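Local coordinates for putative exported protein (Bordetella pertussis Tohama I, PDB 2PFZ) that binds pyroglutamic acid as an extracytoplasmic solute receptor, probably delivering it to a tripartite ATP-independent periplasmic (TRAP) transporter, at residues S116-I130 with Y194-N208. Residues are numbered along the deposited sequence; the frame is centred on the assembly and turned at random.
With PCA (pyroglutamic acid), chain B.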
loop_
_atom_site.group_PDB
_atom_site.type_symbol
_atom_site.label_atom_id
_atom_site.label_comp_id
_atom_site.label_asym_id
_atom_site.label_seq_id
_atom_site.Cartn_x
_atom_site.Cartn_y
_atom_site.Cartn_z
ATOM N N SER A 116 -10.460 -0.965 1.134
ATOM C CA SER A 116 -9.110 -0.569 0.737
ATOM C C SER A 116 -8.679 0.622 1.590
ATOM O O SER A 116 -9.480 1.545 1.798
ATOM C CB SER A 116 -9.078 -0.191 -0.749
ATOM O OG SER A 116 -7.751 0.111 -1.225
ATOM N N VAL A 117 -7.454 0.574 2.132
ATOM C CA VAL A 117 -6.968 1.707 2.900
ATOM C C VAL A 117 -5.582 2.172 2.505
ATOM O O VAL A 117 -4.732 1.374 2.167
ATOM C CB VAL A 117 -7.206 1.653 4.464
ATOM C CG1 VAL A 117 -8.042 0.433 4.977
ATOM C CG2 VAL A 117 -5.980 1.983 5.295
ATOM N N ALA A 118 -5.395 3.486 2.524
ATOM C CA ALA A 118 -4.127 4.073 2.107
ATOM C C ALA A 118 -3.090 3.978 3.209
ATOM O O ALA A 118 -3.380 4.265 4.363
ATOM C CB ALA A 118 -4.322 5.544 1.722
ATOM N N TRP A 119 -1.881 3.577 2.826
ATOM C CA TRP A 119 -0.681 3.782 3.636
ATOM C C TRP A 119 -0.436 5.300 3.695
ATOM O O TRP A 119 -0.947 6.044 2.857
ATOM C CB TRP A 119 0.528 3.138 2.943
ATOM C CG TRP A 119 0.635 1.633 3.050
ATOM C CD1 TRP A 119 0.103 0.708 2.202
ATOM C CD2 TRP A 119 1.373 0.914 4.025
ATOM N NE1 TRP A 119 0.461 -0.565 2.588
ATOM C CE2 TRP A 119 1.229 -0.469 3.727
ATOM C CE3 TRP A 119 2.116 1.290 5.146
ATOM C CZ2 TRP A 119 1.829 -1.460 4.492
ATOM C CZ3 TRP A 119 2.706 0.301 5.913
ATOM C CH2 TRP A 119 2.570 -1.060 5.575
ATOM N N PRO A 120 0.350 5.766 4.684
ATOM C CA PRO A 120 0.704 7.198 4.745
ATOM C C PRO A 120 1.550 7.698 3.554
ATOM O O PRO A 120 2.090 6.900 2.773
ATOM C CB PRO A 120 1.449 7.309 6.069
ATOM C CG PRO A 120 0.919 6.063 6.884
ATOM C CD PRO A 120 0.875 5.028 5.846
ATOM N N PRO A 121 1.617 9.032 3.376
ATOM C CA PRO A 121 2.323 9.590 2.220
ATOM C C PRO A 121 3.785 9.184 2.158
ATOM O O PRO A 121 4.469 9.153 3.187
ATOM C CB PRO A 121 2.172 11.095 2.428
ATOM C CG PRO A 121 0.885 11.220 3.215
ATOM C CD PRO A 121 1.006 10.102 4.200
ATOM N N GLN A 122 4.229 8.831 0.968
ATOM C CA GLN A 122 5.521 8.166 0.815
ATOM C C GLN A 122 6.670 9.128 0.699
ATOM O O GLN A 122 6.654 10.013 -0.161
ATOM C CB GLN A 122 5.509 7.270 -0.406
ATOM C CG GLN A 122 4.331 6.273 -0.370
ATOM C CD GLN A 122 4.549 5.059 0.516
ATOM O OE1 GLN A 122 3.883 4.891 1.548
ATOM N NE2 GLN A 122 5.427 4.192 0.104
ATOM N N GLY A 123 7.694 8.900 1.528
ATOM C CA GLY A 123 8.889 9.740 1.504
ATOM C C GLY A 123 10.106 8.901 1.215
ATOM O O GLY A 123 10.000 7.693 1.020
ATOM N N ILE A 124 11.265 9.544 1.179
ATOM C CA ILE A 124 12.515 8.874 0.831
ATOM C C ILE A 124 13.357 8.773 2.053
ATOM O O ILE A 124 13.724 9.805 2.644
ATOM C CB ILE A 124 13.353 9.667 -0.206
ATOM C CG1 ILE A 124 12.473 10.164 -1.360
ATOM C CG2 ILE A 124 14.505 8.774 -0.729
ATOM C CD1 ILE A 124 13.135 11.306 -2.194
ATOM N N PHE A 125 13.667 7.535 2.433
ATOM C CA PHE A 125 14.630 7.239 3.497
ATOM C C PHE A 125 16.019 7.185 2.866
ATOM O O PHE A 125 16.250 6.375 1.978
ATOM C CB PHE A 125 14.344 5.879 4.142
ATOM C CG PHE A 125 13.081 5.846 4.976
ATOM C CD1 PHE A 125 13.101 6.261 6.321
ATOM C CD2 PHE A 125 11.878 5.409 4.416
ATOM C CE1 PHE A 125 11.923 6.226 7.117
ATOM C CE2 PHE A 125 10.684 5.366 5.197
ATOM C CZ PHE A 125 10.710 5.784 6.538
ATOM N N ALA A 126 16.924 8.068 3.297
ATOM C CA ALA A 126 18.294 8.045 2.785
ATOM C C ALA A 126 19.325 8.563 3.803
ATOM O O ALA A 126 18.985 9.171 4.821
ATOM C CB ALA A 126 18.385 8.839 1.469
ATOM N N ASN A 127 20.591 8.310 3.508
ATOM C CA ASN A 127 21.669 8.888 4.285
ATOM C C ASN A 127 22.262 10.097 3.588
ATOM O O ASN A 127 22.988 10.874 4.212
ATOM C CB ASN A 127 22.724 7.824 4.592
ATOM C CG ASN A 127 22.280 6.893 5.690
ATOM O OD1 ASN A 127 21.775 7.340 6.718
ATOM N ND2 ASN A 127 22.440 5.598 5.477
ATOM N N ARG A 128 21.911 10.239 2.308
ATOM C CA ARG A 128 22.362 11.297 1.407
ATOM C C ARG A 128 21.571 12.579 1.516
ATOM O O ARG A 128 20.378 12.571 1.852
ATOM C CB ARG A 128 22.145 10.866 -0.048
ATOM C CG ARG A 128 23.207 10.047 -0.636
ATOM C CD ARG A 128 22.869 9.829 -2.089
ATOM N NE ARG A 128 23.708 8.773 -2.634
ATOM C CZ ARG A 128 23.848 8.509 -3.917
ATOM N NH1 ARG A 128 23.180 9.198 -4.831
ATOM N NH2 ARG A 128 24.653 7.526 -4.279
ATOM N N ASP A 129 22.226 13.677 1.150
ATOM C CA ASP A 129 21.526 14.932 0.938
ATOM C C ASP A 129 20.850 14.916 -0.428
ATOM O O ASP A 129 21.510 14.718 -1.451
ATOM C CB ASP A 129 22.482 16.111 1.106
ATOM C CG ASP A 129 22.678 16.475 2.560
ATOM O OD1 ASP A 129 22.256 17.578 2.948
ATOM O OD2 ASP A 129 23.224 15.656 3.333
ATOM N N ILE A 130 19.528 15.081 -0.437
ATOM C CA ILE A 130 18.769 15.030 -1.676
ATOM C C ILE A 130 18.000 16.321 -1.814
ATOM O O ILE A 130 16.990 16.525 -1.135
ATOM C CB ILE A 130 17.786 13.824 -1.720
ATOM C CG1 ILE A 130 18.509 12.499 -1.395
ATOM C CG2 ILE A 130 17.071 13.773 -3.075
ATOM C CD1 ILE A 130 17.585 11.236 -1.443
ATOM N N TYR A 194 19.749 2.564 10.930
ATOM C CA TYR A 194 20.629 2.414 9.780
ATOM C C TYR A 194 20.564 3.549 8.789
ATOM O O TYR A 194 21.514 3.783 8.038
ATOM C CB TYR A 194 20.297 1.118 9.043
ATOM C CG TYR A 194 20.501 -0.111 9.882
ATOM C CD1 TYR A 194 21.775 -0.643 10.066
ATOM C CD2 TYR A 194 19.424 -0.740 10.501
ATOM C CE1 TYR A 194 21.967 -1.779 10.851
ATOM C CE2 TYR A 194 19.608 -1.877 11.277
ATOM C CZ TYR A 194 20.878 -2.389 11.445
ATOM O OH TYR A 194 21.061 -3.521 12.214
ATOM N N ILE A 195 19.427 4.239 8.770
ATOM C CA ILE A 195 19.195 5.299 7.792
ATOM C C ILE A 195 18.704 6.540 8.541
ATOM O O ILE A 195 17.781 6.455 9.341
ATOM C CB ILE A 195 18.193 4.831 6.699
ATOM C CG1 ILE A 195 18.703 3.568 6.001
ATOM C CG2 ILE A 195 17.965 5.915 5.682
ATOM C CD1 ILE A 195 17.719 2.912 5.032
ATOM N N LYS A 196 19.325 7.685 8.274
ATOM C CA LYS A 196 19.202 8.855 9.150
ATOM C C LYS A 196 18.287 9.999 8.709
ATOM O O LYS A 196 18.083 10.933 9.484
ATOM C CB LYS A 196 20.591 9.439 9.443
ATOM C CG LYS A 196 21.072 9.193 10.843
ATOM C CD LYS A 196 21.343 7.723 11.072
ATOM C CE LYS A 196 21.036 7.365 12.494
ATOM N NZ LYS A 196 21.569 6.018 12.796
ATOM N N LYS A 197 17.798 9.963 7.468
ATOM C CA LYS A 197 16.971 11.047 6.932
ATOM C C LYS A 197 15.685 10.453 6.377
ATOM O O LYS A 197 15.686 9.318 5.895
ATOM C CB LYS A 197 17.687 11.829 5.805
ATOM C CG LYS A 197 19.016 12.517 6.200
ATOM C CD LYS A 197 19.736 13.063 4.971
ATOM C CE LYS A 197 21.221 13.431 5.236
ATOM N NZ LYS A 197 21.460 13.930 6.618
ATOM N N PHE A 198 14.597 11.217 6.459
ATOM C CA PHE A 198 13.363 10.921 5.729
ATOM C C PHE A 198 12.902 12.235 5.103
ATOM O O PHE A 198 12.547 13.177 5.824
ATOM C CB PHE A 198 12.294 10.383 6.689
ATOM C CG PHE A 198 10.956 10.122 6.058
ATOM C CD1 PHE A 198 10.739 8.982 5.297
ATOM C CD2 PHE A 198 9.880 10.983 6.296
ATOM C CE1 PHE A 198 9.480 8.721 4.710
ATOM C CE2 PHE A 198 8.630 10.742 5.726
ATOM C CZ PHE A 198 8.418 9.602 4.952
ATOM N N TYR A 199 12.961 12.300 3.781
ATOM C CA TYR A 199 12.418 13.402 3.002
ATOM C C TYR A 199 10.928 13.139 2.832
ATOM O O TYR A 199 10.529 12.169 2.178
ATOM C CB TYR A 199 13.106 13.456 1.642
ATOM C CG TYR A 199 14.557 13.844 1.779
ATOM C CD1 TYR A 199 14.933 15.180 1.750
ATOM C CD2 TYR A 199 15.549 12.881 1.972
ATOM C CE1 TYR A 199 16.275 15.543 1.911
ATOM C CE2 TYR A 199 16.887 13.235 2.114
ATOM C CZ TYR A 199 17.229 14.570 2.092
ATOM O OH TYR A 199 18.539 14.938 2.237
ATOM N N ASP A 200 10.130 14.012 3.441
ATOM C CA ASP A 200 8.670 13.892 3.488
ATOM C C ASP A 200 8.063 14.351 2.159
ATOM O O ASP A 200 7.301 15.334 2.104
ATOM C CB ASP A 200 8.178 14.752 4.656
ATOM C CG ASP A 200 6.733 14.461 5.080
ATOM O OD1 ASP A 200 6.177 13.383 4.749
ATOM O OD2 ASP A 200 6.177 15.309 5.808
ATOM N N THR A 201 8.366 13.620 1.088
ATOM C CA THR A 201 7.901 13.999 -0.250
ATOM C C THR A 201 6.398 13.827 -0.468
ATOM O O THR A 201 5.840 14.407 -1.421
ATOM C CB THR A 201 8.665 13.251 -1.359
ATOM O OG1 THR A 201 8.595 11.828 -1.145
ATOM C CG2 THR A 201 10.139 13.689 -1.343
ATOM N N GLU A 202 5.758 12.999 0.369
ATOM C CA GLU A 202 4.321 12.726 0.220
ATOM C C GLU A 202 4.010 12.454 -1.252
ATOM O O GLU A 202 2.991 12.921 -1.800
ATOM C CB GLU A 202 3.447 13.889 0.773
ATOM C CG GLU A 202 3.817 14.324 2.195
ATOM C CD GLU A 202 2.801 15.277 2.810
ATOM O OE1 GLU A 202 2.465 16.303 2.172
ATOM O OE2 GLU A 202 2.338 14.977 3.937
ATOM N N ALA A 203 4.858 11.636 -1.876
ATOM C CA ALA A 203 4.835 11.446 -3.332
ATOM C C ALA A 203 3.637 10.672 -3.838
ATOM O O ALA A 203 3.145 10.927 -4.948
ATOM C CB ALA A 203 6.177 10.814 -3.835
ATOM N N TRP A 204 3.161 9.731 -3.024
ATOM C CA TRP A 204 1.945 8.980 -3.351
ATOM C C TRP A 204 1.456 8.346 -2.062
ATOM O O TRP A 204 2.154 8.400 -1.047
ATOM C CB TRP A 204 2.189 7.928 -4.465
ATOM C CG TRP A 204 3.055 6.766 -4.117
ATOM C CD1 TRP A 204 2.641 5.528 -3.651
ATOM C CD2 TRP A 204 4.474 6.695 -4.235
ATOM N NE1 TRP A 204 3.738 4.711 -3.432
ATOM C CE2 TRP A 204 4.876 5.402 -3.790
ATOM C CE3 TRP A 204 5.461 7.613 -4.651
ATOM C CZ2 TRP A 204 6.220 4.999 -3.766
ATOM C CZ3 TRP A 204 6.811 7.208 -4.629
ATOM C CH2 TRP A 204 7.177 5.911 -4.176
ATOM N N LEU A 205 0.269 7.744 -2.107
ATOM C CA LEU A 205 -0.273 7.028 -0.973
ATOM C C LEU A 205 -0.774 5.672 -1.491
ATOM O O LEU A 205 -1.901 5.556 -1.968
ATOM C CB LEU A 205 -1.398 7.792 -0.242
ATOM C CG LEU A 205 -1.095 9.036 0.622
ATOM C CD1 LEU A 205 -0.834 10.242 -0.279
ATOM C CD2 LEU A 205 -2.243 9.367 1.588
ATOM N N PRO A 206 0.058 4.642 -1.356
ATOM C CA PRO A 206 -0.338 3.378 -1.959
ATOM C C PRO A 206 -1.346 2.696 -1.041
ATOM O O PRO A 206 -1.248 2.817 0.177
ATOM C CB PRO A 206 0.977 2.589 -1.985
ATOM C CG PRO A 206 1.749 3.084 -0.803
ATOM C CD PRO A 206 1.282 4.520 -0.544
ATOM N N LYS A 207 -2.302 1.969 -1.611
ATOM C CA LYS A 207 -3.321 1.311 -0.770
ATOM C C LYS A 207 -3.091 -0.183 -0.645
ATOM O O LYS A 207 -2.598 -0.822 -1.573
ATOM C CB LYS A 207 -4.730 1.556 -1.329
ATOM C CG LYS A 207 -5.128 3.054 -1.443
ATOM C CD LYS A 207 -6.622 3.259 -1.828
ATOM C CE LYS A 207 -6.931 2.654 -3.189
ATOM N NZ LYS A 207 -6.008 3.181 -4.249
ATOM N N ASN A 208 -3.453 -0.721 0.512
ATOM C CA ASN A 208 -3.763 -2.156 0.638
ATOM C C ASN A 208 -5.228 -2.386 0.320
ATOM O O ASN A 208 -6.031 -1.446 0.367
ATOM C CB ASN A 208 -3.417 -2.649 2.045
ATOM C CG ASN A 208 -1.925 -2.732 2.269
ATOM O OD1 ASN A 208 -1.136 -2.508 1.347
ATOM N ND2 ASN A 208 -1.523 -3.044 3.492
HETATM N N PCA B . 5.075 0.436 3.588
HETATM C CA PCA B . 4.985 -0.790 2.771
HETATM C CB PCA B . 4.288 -0.512 1.439
HETATM C CG PCA B . 3.975 0.972 1.429
HETATM C CD PCA B . 4.429 1.444 2.779
HETATM O OE PCA B . 4.234 2.596 3.196
HETATM C C PCA B . 6.403 -1.213 2.464
HETATM O O PCA B . 6.673 -2.358 2.078
HETATM O OXT PCA B . 7.312 -0.379 2.607
HETATM O O HOH W 1 6.183 11.494 2.750
HETATM O O HOH W 2 19.520 16.920 4.175
#
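With CG beside its backbone N (chi1 -77°), W119 turns the NE1 edge of its indole to N208, whose amide stands nearly perpendicular to the ring. NE1 of W119 donates to OD1 of N208 at 2.8 Å, near the indole plane but from above the amide plane. This grip helps fix the rotation of the indole, and pyroglutamic acid lies over one face, its CD 3.3 Å from CD2 of W119. A flat, wide indole suits a small, nearly flat lactam ring, while P206, a rigid ring, adds its CG to the same pocket.

Between the two antiparallel strand pairings the chains stay joined. The carbonyl O of Q122 takes two bonds: chi1 of 54° sets T201 OG1 between backbone N and carbonyl carbon, whence it reaches Q122 O at 2.8 Å in the carbonyl plane, as A203 N does. CG of Q122 packs over the five-membered ring of W204 in a CH-pi contact.

Further along, F198 brings CD1 over the centre of the F125 ring, 3.4 Å from CZ of F125, and its CE1 against CA of G123, a glycine whose bare backbone leaves room for the ring. Y199 reaches past I124, and its OH accepts from I130 N at 2.9 Å while I130 CB covers a ring face.

These paired crossings between the two lobes resemble the hinge of periplasmic binding proteins; the N208 bond probably steadies the ligand-facing indole as the lobes close, while F125-F198 packing and strand bonds hold the other lobe's strands together.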